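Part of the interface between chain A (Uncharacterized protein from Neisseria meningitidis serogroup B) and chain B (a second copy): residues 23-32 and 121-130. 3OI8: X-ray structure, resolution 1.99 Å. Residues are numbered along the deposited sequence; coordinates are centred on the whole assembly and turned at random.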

# COMPACT_ATOMS: atom_id res chain seq x y z
N ALA A 23 15.00 -18.35 -9.21
CA ALA A 23 14.24 -18.81 -8.05
C ALA A 23 13.26 -17.76 -7.53
O ALA A 23 12.11 -18.07 -7.25
CB ALA A 23 15.19 -19.26 -6.94
N ASP A 24 13.73 -16.52 -7.40
CA ASP A 24 12.87 -15.44 -6.91
C ASP A 24 11.64 -15.21 -7.79
O ASP A 24 10.54 -14.99 -7.29
CB ASP A 24 13.67 -14.14 -6.77
CG ASP A 24 14.67 -14.20 -5.63
OD1 ASP A 24 14.73 -15.24 -4.94
OD2 ASP A 24 15.40 -13.21 -5.44
N THR A 25 11.83 -15.23 -9.11
CA THR A 25 10.72 -15.02 -10.02
C THR A 25 9.72 -16.16 -9.85
O THR A 25 8.51 -15.94 -9.83
CB THR A 25 11.21 -14.95 -11.48
OG1 THR A 25 12.08 -13.83 -11.62
CG2 THR A 25 10.05 -14.79 -12.44
N LEU A 26 10.24 -17.37 -9.72
CA LEU A 26 9.39 -18.53 -9.55
C LEU A 26 8.52 -18.38 -8.33
O LEU A 26 7.34 -18.74 -8.36
CB LEU A 26 10.23 -19.81 -9.43
CG LEU A 26 9.40 -21.07 -9.10
CD1 LEU A 26 8.43 -21.36 -10.24
CD2 LEU A 26 10.31 -22.27 -8.83
N LEU A 27 9.10 -17.86 -7.25
CA LEU A 27 8.34 -17.71 -6.02
C LEU A 27 7.28 -16.65 -6.22
O LEU A 27 6.19 -16.74 -5.66
CB LEU A 27 9.26 -17.35 -4.84
CG LEU A 27 10.07 -18.52 -4.28
CD1 LEU A 27 10.93 -18.06 -3.11
CD2 LEU A 27 9.13 -19.65 -3.86
N ARG A 28 7.60 -15.64 -7.03
CA ARG A 28 6.65 -14.56 -7.25
C ARG A 28 5.46 -15.08 -8.07
O ARG A 28 4.31 -14.77 -7.77
CB ARG A 28 7.33 -13.39 -7.94
CG ARG A 28 6.62 -12.07 -7.78
CD ARG A 28 7.41 -10.93 -8.44
NE ARG A 28 6.52 -9.82 -8.79
CZ ARG A 28 6.87 -8.74 -9.47
NH1 ARG A 28 5.96 -7.82 -9.73
NH2 ARG A 28 8.12 -8.59 -9.90
N LEU A 29 5.75 -15.89 -9.09
CA LEU A 29 4.70 -16.48 -9.92
C LEU A 29 3.79 -17.41 -9.13
O LEU A 29 2.57 -17.38 -9.31
CB LEU A 29 5.29 -17.22 -11.14
CG LEU A 29 5.96 -16.35 -12.21
CD1 LEU A 29 6.59 -17.23 -13.29
CD2 LEU A 29 4.98 -15.39 -12.83
N GLU A 30 4.38 -18.26 -8.29
CA GLU A 30 3.57 -19.18 -7.47
C GLU A 30 2.70 -18.41 -6.48
O GLU A 30 1.57 -18.81 -6.18
CB GLU A 30 4.46 -20.15 -6.69
CG GLU A 30 5.29 -21.08 -7.55
CD GLU A 30 6.01 -22.14 -6.74
OE1 GLU A 30 5.56 -22.43 -5.61
OE2 GLU A 30 7.03 -22.68 -7.22
N LYS A 31 3.23 -17.31 -5.96
CA LYS A 31 2.46 -16.48 -5.03
C LYS A 31 1.23 -15.90 -5.73
O LYS A 31 0.13 -15.91 -5.18
CB LYS A 31 3.33 -15.37 -4.44
CG LYS A 31 2.72 -14.69 -3.23
CD LYS A 31 3.62 -13.57 -2.69
CE LYS A 31 3.03 -12.94 -1.43
NZ LYS A 31 1.63 -12.44 -1.64
N VAL A 32 1.42 -15.43 -6.96
CA VAL A 32 0.30 -14.90 -7.75
C VAL A 32 -0.74 -15.97 -7.98
O VAL A 32 -1.94 -15.73 -7.88
CB VAL A 32 0.78 -14.36 -9.11
CG1 VAL A 32 -0.42 -14.22 -10.05
CG2 VAL A 32 1.49 -13.03 -8.92
N LEU B 121 13.57 -5.12 -9.32
CA LEU B 121 12.31 -4.86 -8.65
C LEU B 121 11.96 -6.09 -7.84
O LEU B 121 11.54 -6.00 -6.69
CB LEU B 121 11.19 -4.56 -9.64
CG LEU B 121 11.21 -3.23 -10.39
CD1 LEU B 121 9.95 -3.08 -11.25
CD2 LEU B 121 11.34 -2.06 -9.43
N THR B 122 12.16 -7.26 -8.46
CA THR B 122 11.83 -8.51 -7.79
C THR B 122 12.49 -8.59 -6.41
O THR B 122 11.83 -8.91 -5.43
CB THR B 122 12.18 -9.75 -8.65
OG1 THR B 122 11.37 -9.75 -9.83
CG2 THR B 122 11.92 -11.03 -7.88
N ALA B 123 13.79 -8.26 -6.33
CA ALA B 123 14.50 -8.28 -5.05
C ALA B 123 13.97 -7.19 -4.11
O ALA B 123 13.77 -7.43 -2.91
CB ALA B 123 16.00 -8.11 -5.24
N LEU B 124 13.73 -6.01 -4.66
CA LEU B 124 13.18 -4.93 -3.85
C LEU B 124 11.85 -5.33 -3.23
O LEU B 124 11.64 -5.16 -2.04
CB LEU B 124 13.00 -3.66 -4.69
CG LEU B 124 12.50 -2.49 -3.84
CD1 LEU B 124 13.48 -2.20 -2.70
CD2 LEU B 124 12.28 -1.27 -4.69
N LEU B 125 10.94 -5.83 -4.06
CA LEU B 125 9.62 -6.25 -3.59
C LEU B 125 9.77 -7.17 -2.39
O LEU B 125 9.06 -7.05 -1.38
CB LEU B 125 8.88 -7.00 -4.70
CG LEU B 125 7.56 -6.40 -5.18
CD1 LEU B 125 6.88 -7.35 -6.17
CD2 LEU B 125 6.63 -6.08 -4.01
N LYS B 126 10.70 -8.12 -2.53
CA LYS B 126 10.97 -9.10 -1.50
C LYS B 126 11.39 -8.43 -0.21
O LYS B 126 10.91 -8.77 0.87
CB LYS B 126 12.07 -10.05 -1.97
CG LYS B 126 12.75 -10.82 -0.85
CD LYS B 126 13.84 -11.73 -1.42
CE LYS B 126 13.26 -12.75 -2.39
NZ LYS B 126 12.30 -13.68 -1.71
N GLU B 127 12.31 -7.47 -0.32
CA GLU B 127 12.83 -6.77 0.85
C GLU B 127 11.79 -5.87 1.49
O GLU B 127 11.75 -5.73 2.71
CB GLU B 127 14.07 -5.97 0.48
CG GLU B 127 15.16 -6.83 -0.14
CD GLU B 127 16.42 -6.05 -0.48
OE1 GLU B 127 16.46 -4.82 -0.22
OE2 GLU B 127 17.36 -6.66 -1.01
N PHE B 128 10.93 -5.27 0.68
CA PHE B 128 9.83 -4.46 1.21
C PHE B 128 8.94 -5.36 2.09
O PHE B 128 8.61 -5.00 3.21
CB PHE B 128 8.99 -3.86 0.08
CG PHE B 128 9.51 -2.54 -0.44
CD1 PHE B 128 10.23 -1.67 0.37
CD2 PHE B 128 9.22 -2.15 -1.74
CE1 PHE B 128 10.69 -0.45 -0.12
CE2 PHE B 128 9.69 -0.92 -2.25
CZ PHE B 128 10.41 -0.07 -1.42
N ARG B 129 8.56 -6.52 1.57
CA ARG B 129 7.68 -7.43 2.32
C ARG B 129 8.32 -7.98 3.60
O ARG B 129 7.66 -8.07 4.64
CB ARG B 129 7.18 -8.58 1.44
CG ARG B 129 6.00 -8.20 0.58
CD ARG B 129 5.73 -9.24 -0.48
NE ARG B 129 4.53 -8.91 -1.23
CZ ARG B 129 4.26 -9.37 -2.45
NH1 ARG B 129 5.12 -10.17 -3.06
NH2 ARG B 129 3.13 -9.03 -3.05
N GLU B 130 9.60 -8.33 3.53
CA GLU B 130 10.31 -8.82 4.71
C GLU B 130 10.42 -7.72 5.77
O GLU B 130 10.15 -7.95 6.94
CB GLU B 130 11.70 -9.35 4.34
CG GLU B 130 12.85 -8.38 4.56
CD GLU B 130 14.15 -8.81 3.87
OE1 GLU B 130 15.11 -8.01 3.82
OE2 GLU B 130 14.20 -9.96 3.36

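Both stretches are helical throughout, each held by regular i to i+4 backbone hydrogen bonds such as R28(A) N to D24(A) O (3.0 Å) and R129(B) N to L125(B) O (3.0 Å). Their axes cross at 62° and come no nearer than 10.1 Å, a separation at which the two backbones do not touch each other and side chains make nearly all of the contact. The closest CA atoms are those of T25(A) and T122(B), 7.0 Å apart. Together the two stretches bury 411 Å², a modest patch. The residues that meet recur at helical spacing, D24(A), R28(A) and K31(A) on one helix and T122(B), L125(B), K126(B) and R129(B) on the other, so that each helix offers a single face to its partner.

Where the backbones lie nearest, T122(B) points toward chain A and packs its methyl group on D24(A), with CG2 3.7 Å from D24(A) CB; the same CG2 lies 4.4 Å from the backbone N of T25(A). This small, branched side chain also turns its hydroxyl to R28(A). R28(A) NH2 donates a weak hydrogen bond to T122(B) OG1, 3.5 Å long and bent to 142° at the hydrogen. The hydroxyl sits at the edge of the guanidinium, near its plane, where the N-H groups point. One face of the same guanidinium is covered by a leucine methyl: L125(B) CD1 lies 3.6 Å from R28(A) CZ. The flat, delocalised group is poorly hydrated above and below its plane, so it can take a nonpolar neighbour over its face while its edge stays polar. An extended side chain, with chi1 to chi3 all t, carries R28(A) across to both partners.

Two further pairs of charged residues, D24(A) with K126(B) and K31(A) with R129(B), complete the contact. D24(A) and K126(B) attract each other, but D24(A) OD1 and K126(B) NZ are 4.3 Å apart, beyond a salt bridge; the nearer approach is D24(A) OD2 to K126(B) CE, 3.8 Å, a contact with the lysine's aliphatic chain. K31(A) and R129(B) pair like charges, with K31(A) NZ 4.0 Å from R129(B) NH2. Their contact is largely one of packing: K31(A) CE lies over one face of the R129(B) guanidinium, and K31(A) CD comes within 3.7 Å of R129(B) NH1. R129(B) NE and NH2 are hydrogen-bonded elsewhere in the structure. The patch thus rests on close packing and one weak hydrogen bond, with no salt bridge between the stretches.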